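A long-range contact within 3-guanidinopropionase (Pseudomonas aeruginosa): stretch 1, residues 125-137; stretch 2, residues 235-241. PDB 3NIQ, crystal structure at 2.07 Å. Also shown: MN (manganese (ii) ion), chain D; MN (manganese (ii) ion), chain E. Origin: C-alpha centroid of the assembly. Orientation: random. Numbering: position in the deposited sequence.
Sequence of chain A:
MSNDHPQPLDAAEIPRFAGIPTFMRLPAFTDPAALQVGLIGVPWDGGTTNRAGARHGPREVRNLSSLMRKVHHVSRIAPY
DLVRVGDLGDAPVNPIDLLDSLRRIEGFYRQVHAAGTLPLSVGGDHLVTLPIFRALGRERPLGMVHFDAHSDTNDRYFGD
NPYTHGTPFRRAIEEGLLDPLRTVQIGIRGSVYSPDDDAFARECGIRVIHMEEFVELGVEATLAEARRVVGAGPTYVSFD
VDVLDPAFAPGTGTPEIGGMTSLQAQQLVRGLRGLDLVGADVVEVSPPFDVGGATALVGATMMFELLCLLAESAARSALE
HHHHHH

Stretch 1 125-137: DHLVTLPIFRALG
Stretch 2 (235-241) TYVSFDV

Stretch 1 opens with Asp125 in extended conformation, makes a 3-10 turn at 126-128 and continues as a helix to Leu136. Gly137 leaves helical geometry at phi/psi -107/14. Stretch 2 is a strand over 235-240, after which Val241 turns to -64/-19. Helix and strand run almost exactly antiparallel, at 173°, with their axes 11.6 Å apart at closest approach. The register sets His126 against Asp240 (CA to CA 7.2 Å), Thr129 against Ser238 (CA to CA 7.9 Å) and Phe133 against Tyr236 (CA to CA 9.1 Å). The spacing thus widens toward the C-terminal end of the helix, where the large aromatic side chains lie. Together the stretches bury 333 Å².

The strand alternates. Tyr236, Ser238 and Asp240 point their CA-to-CB bonds toward stretch 1, while Val237 and Phe239 point away. All three inward residues have chi1 t: -173°, -180° and 176°. From stretch 1, His126, Thr129, Ile132 and Leu136 point toward the strand.

At the narrow end the contact is polar and metal-linked. His126 has chi1 -136°, between wells, and chi2 142°. This places both ring nitrogens to work at once. His126 ND1 binds the chain D MN at 2.2 Å, and His126 NE2 donates a hydrogen bond to Ser238 OG at 2.7 Å, with an N-H...acceptor angle of 157°. Ser238 OG and Asp240 OD2 both lie at the ring edge, near its plane. The NE2 N-H points to Ser238 OG; the ND1 lone pair points to the chain D ion, which Asp240 OD2 also binds. Ser238, chi1 t, turns its hydroxyl to His126, and OG also hydrogen-bonds elsewhere in the structure.

Asp240, with chi2 -20°, binds the same chain D MN through Asp240 OD2 at 2.2 Å. Asp240 OD2 also binds the chain E MN at 2.3 Å, so this one oxygen bridges the two metals. His126 ND1 and Asp240 OD2 are 3.5 Å apart and are joined through the chain D ion. Water 1 also bridges the ions: the oxygen of water 1 lies 2.4 Å from the chain D MN and 2.2 Å from the chain E MN. Other ligands come from elsewhere in the structure.

Next along the helix, Thr129 has chi1 m (-53°). Thr129 OG1 lies 3.8 Å from Ser238 OG, and Thr129 CG2 packs 4.0 Å from Tyr236 CE2. It therefore stands between the polar end and the aromatic end.

Tyr236 gives up the most area, 100 Å². With chi2 98° its ring reaches in among the helix side chains. Phe133 starts sideways, but chi1 -81° (m) and chi2 17° bring its ring end nearer. Its edge meets one face of Tyr236: planes at 84°, centroids 4.7 Å apart, Phe133 CE1 to Tyr236 CD2 3.3 Å. Ile132, m and t, puts Ile132 CG2 3.9 Å from Tyr236 CE1. Leu136, also m and t, sets Leu136 CD1 at the ring edge, 4.0 Å from Tyr236 CE1. Tyr236 OH is hydrogen-bonded elsewhere in the structure, so the buried hydroxyl is satisfied.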

# COMPACT_ATOMS: atom_id res chain seq x y z
N ASP A 125 -1.29 -17.91 14.92
CA ASP A 125 -2.38 -18.62 14.28
C ASP A 125 -3.13 -19.47 15.31
O ASP A 125 -2.74 -19.51 16.48
CB ASP A 125 -1.86 -19.46 13.10
CG ASP A 125 -1.03 -20.68 13.54
OD1 ASP A 125 -1.21 -21.20 14.66
OD2 ASP A 125 -0.18 -21.13 12.75
N HIS A 126 -4.19 -20.15 14.89
CA HIS A 126 -5.10 -20.76 15.87
C HIS A 126 -4.51 -21.99 16.58
O HIS A 126 -5.04 -22.44 17.60
CB HIS A 126 -6.44 -21.14 15.23
CG HIS A 126 -7.62 -20.75 16.07
ND1 HIS A 126 -8.79 -20.26 15.53
CD2 HIS A 126 -7.76 -20.72 17.41
CE1 HIS A 126 -9.62 -19.97 16.51
NE2 HIS A 126 -9.02 -20.22 17.66
N LEU A 127 -3.39 -22.51 16.07
CA LEU A 127 -2.75 -23.64 16.76
C LEU A 127 -2.28 -23.23 18.15
O LEU A 127 -2.18 -24.06 19.06
CB LEU A 127 -1.61 -24.26 15.92
CG LEU A 127 -0.92 -25.47 16.57
CD1 LEU A 127 -1.92 -26.61 16.81
CD2 LEU A 127 0.29 -25.98 15.72
N VAL A 128 -2.04 -21.93 18.34
CA VAL A 128 -1.64 -21.43 19.65
C VAL A 128 -2.65 -21.77 20.76
O VAL A 128 -2.28 -21.90 21.94
CB VAL A 128 -1.41 -19.90 19.64
CG1 VAL A 128 -2.57 -19.17 18.99
CG2 VAL A 128 -1.28 -19.40 21.07
N THR A 129 -3.92 -21.93 20.39
CA THR A 129 -4.95 -22.21 21.40
C THR A 129 -4.79 -23.61 22.02
O THR A 129 -5.12 -23.81 23.20
CB THR A 129 -6.38 -22.01 20.83
OG1 THR A 129 -6.47 -20.71 20.24
CG2 THR A 129 -7.44 -22.12 21.93
N LEU A 130 -4.27 -24.55 21.25
CA LEU A 130 -4.02 -25.90 21.77
C LEU A 130 -3.13 -25.96 23.02
O LEU A 130 -3.58 -26.46 24.05
CB LEU A 130 -3.47 -26.83 20.69
CG LEU A 130 -3.16 -28.27 21.15
CD1 LEU A 130 -4.37 -28.91 21.77
CD2 LEU A 130 -2.64 -29.11 19.97
N PRO A 131 -1.87 -25.46 22.95
CA PRO A 131 -1.06 -25.51 24.17
C PRO A 131 -1.66 -24.73 25.35
O PRO A 131 -1.53 -25.15 26.49
CB PRO A 131 0.30 -24.92 23.73
CG PRO A 131 -0.03 -24.16 22.44
CD PRO A 131 -1.10 -24.97 21.80
N ILE A 132 -2.35 -23.63 25.07
CA ILE A 132 -3.13 -22.94 26.09
C ILE A 132 -4.16 -23.88 26.76
O ILE A 132 -4.22 -23.97 28.00
CB ILE A 132 -3.84 -21.68 25.47
CG1 ILE A 132 -2.81 -20.69 24.95
CG2 ILE A 132 -4.77 -20.99 26.52
CD1 ILE A 132 -3.40 -19.34 24.35
N PHE A 133 -4.95 -24.58 25.95
CA PHE A 133 -5.94 -25.52 26.49
C PHE A 133 -5.27 -26.67 27.25
O PHE A 133 -5.82 -27.16 28.24
CB PHE A 133 -6.84 -26.07 25.37
CG PHE A 133 -7.96 -25.15 24.96
CD1 PHE A 133 -7.94 -23.81 25.28
CD2 PHE A 133 -9.05 -25.65 24.24
CE1 PHE A 133 -8.97 -22.97 24.91
CE2 PHE A 133 -10.10 -24.81 23.84
CZ PHE A 133 -10.06 -23.46 24.18
N ARG A 134 -4.10 -27.10 26.79
CA ARG A 134 -3.33 -28.11 27.50
C ARG A 134 -3.01 -27.67 28.92
O ARG A 134 -3.05 -28.49 29.84
CB ARG A 134 -2.06 -28.48 26.73
CG ARG A 134 -2.35 -29.48 25.60
CD ARG A 134 -1.13 -29.71 24.72
NE ARG A 134 -1.41 -30.66 23.65
CZ ARG A 134 -0.49 -31.10 22.79
NH1 ARG A 134 0.75 -30.63 22.82
NH2 ARG A 134 -0.83 -31.98 21.86
N ALA A 135 -2.74 -26.38 29.11
CA ALA A 135 -2.55 -25.85 30.46
C ALA A 135 -3.84 -25.65 31.22
O ALA A 135 -3.96 -26.07 32.38
CB ALA A 135 -1.74 -24.54 30.45
N LEU A 136 -4.81 -24.98 30.59
CA LEU A 136 -6.02 -24.54 31.29
C LEU A 136 -7.05 -25.63 31.48
O LEU A 136 -7.94 -25.50 32.31
CB LEU A 136 -6.72 -23.35 30.58
CG LEU A 136 -5.97 -22.05 30.24
CD1 LEU A 136 -6.94 -20.88 29.95
CD2 LEU A 136 -4.97 -21.69 31.30
N GLY A 137 -6.98 -26.67 30.64
CA GLY A 137 -7.99 -27.74 30.68
C GLY A 137 -7.43 -29.02 31.28
O GLY A 137 -8.03 -30.07 31.17
N THR A 235 -15.73 -21.45 30.81
CA THR A 235 -15.86 -21.17 29.38
C THR A 235 -14.75 -20.29 28.85
O THR A 235 -14.41 -19.30 29.45
CB THR A 235 -17.21 -20.53 29.05
OG1 THR A 235 -18.26 -21.37 29.53
CG2 THR A 235 -17.37 -20.33 27.54
N TYR A 236 -14.19 -20.70 27.71
CA TYR A 236 -13.14 -19.95 27.07
C TYR A 236 -13.70 -19.32 25.81
O TYR A 236 -14.52 -19.92 25.11
CB TYR A 236 -12.00 -20.92 26.73
CG TYR A 236 -10.73 -20.31 26.19
CD1 TYR A 236 -9.64 -20.07 27.03
CD2 TYR A 236 -10.58 -20.04 24.82
CE1 TYR A 236 -8.44 -19.54 26.53
CE2 TYR A 236 -9.38 -19.51 24.31
CZ TYR A 236 -8.32 -19.26 25.17
OH TYR A 236 -7.12 -18.75 24.70
N VAL A 237 -13.25 -18.11 25.49
CA VAL A 237 -13.67 -17.49 24.23
C VAL A 237 -12.49 -17.37 23.30
O VAL A 237 -11.47 -16.76 23.62
CB VAL A 237 -14.30 -16.10 24.44
CG1 VAL A 237 -14.79 -15.53 23.10
CG2 VAL A 237 -15.44 -16.19 25.43
N SER A 238 -12.61 -17.96 22.12
CA SER A 238 -11.55 -17.87 21.16
C SER A 238 -12.06 -17.18 19.89
O SER A 238 -12.98 -17.66 19.23
CB SER A 238 -11.03 -19.28 20.85
OG SER A 238 -9.98 -19.21 19.92
N PHE A 239 -11.42 -16.07 19.54
CA PHE A 239 -11.88 -15.24 18.44
C PHE A 239 -10.86 -15.22 17.29
O PHE A 239 -9.77 -14.64 17.41
CB PHE A 239 -12.12 -13.81 18.96
CG PHE A 239 -12.82 -12.92 17.98
CD1 PHE A 239 -14.21 -12.82 17.97
CD2 PHE A 239 -12.08 -12.18 17.04
CE1 PHE A 239 -14.88 -11.99 17.03
CE2 PHE A 239 -12.73 -11.37 16.10
CZ PHE A 239 -14.12 -11.26 16.09
N ASP A 240 -11.21 -15.86 16.17
CA ASP A 240 -10.37 -15.88 14.99
C ASP A 240 -10.89 -14.73 14.12
O ASP A 240 -12.07 -14.70 13.76
CB ASP A 240 -10.48 -17.26 14.30
CG ASP A 240 -9.70 -17.36 12.99
OD1 ASP A 240 -9.37 -16.33 12.36
OD2 ASP A 240 -9.42 -18.50 12.54
N VAL A 241 -10.03 -13.76 13.82
CA VAL A 241 -10.47 -12.55 13.15
C VAL A 241 -11.01 -12.85 11.75
O VAL A 241 -11.74 -12.05 11.21
CB VAL A 241 -9.39 -11.43 13.09
CG1 VAL A 241 -8.99 -10.95 14.50
CG2 VAL A 241 -8.17 -11.88 12.28
MN MN D . -9.23 -20.50 13.37
MN MN E . -10.37 -19.37 10.64
O HOH W 1 -9.21 -21.23 11.06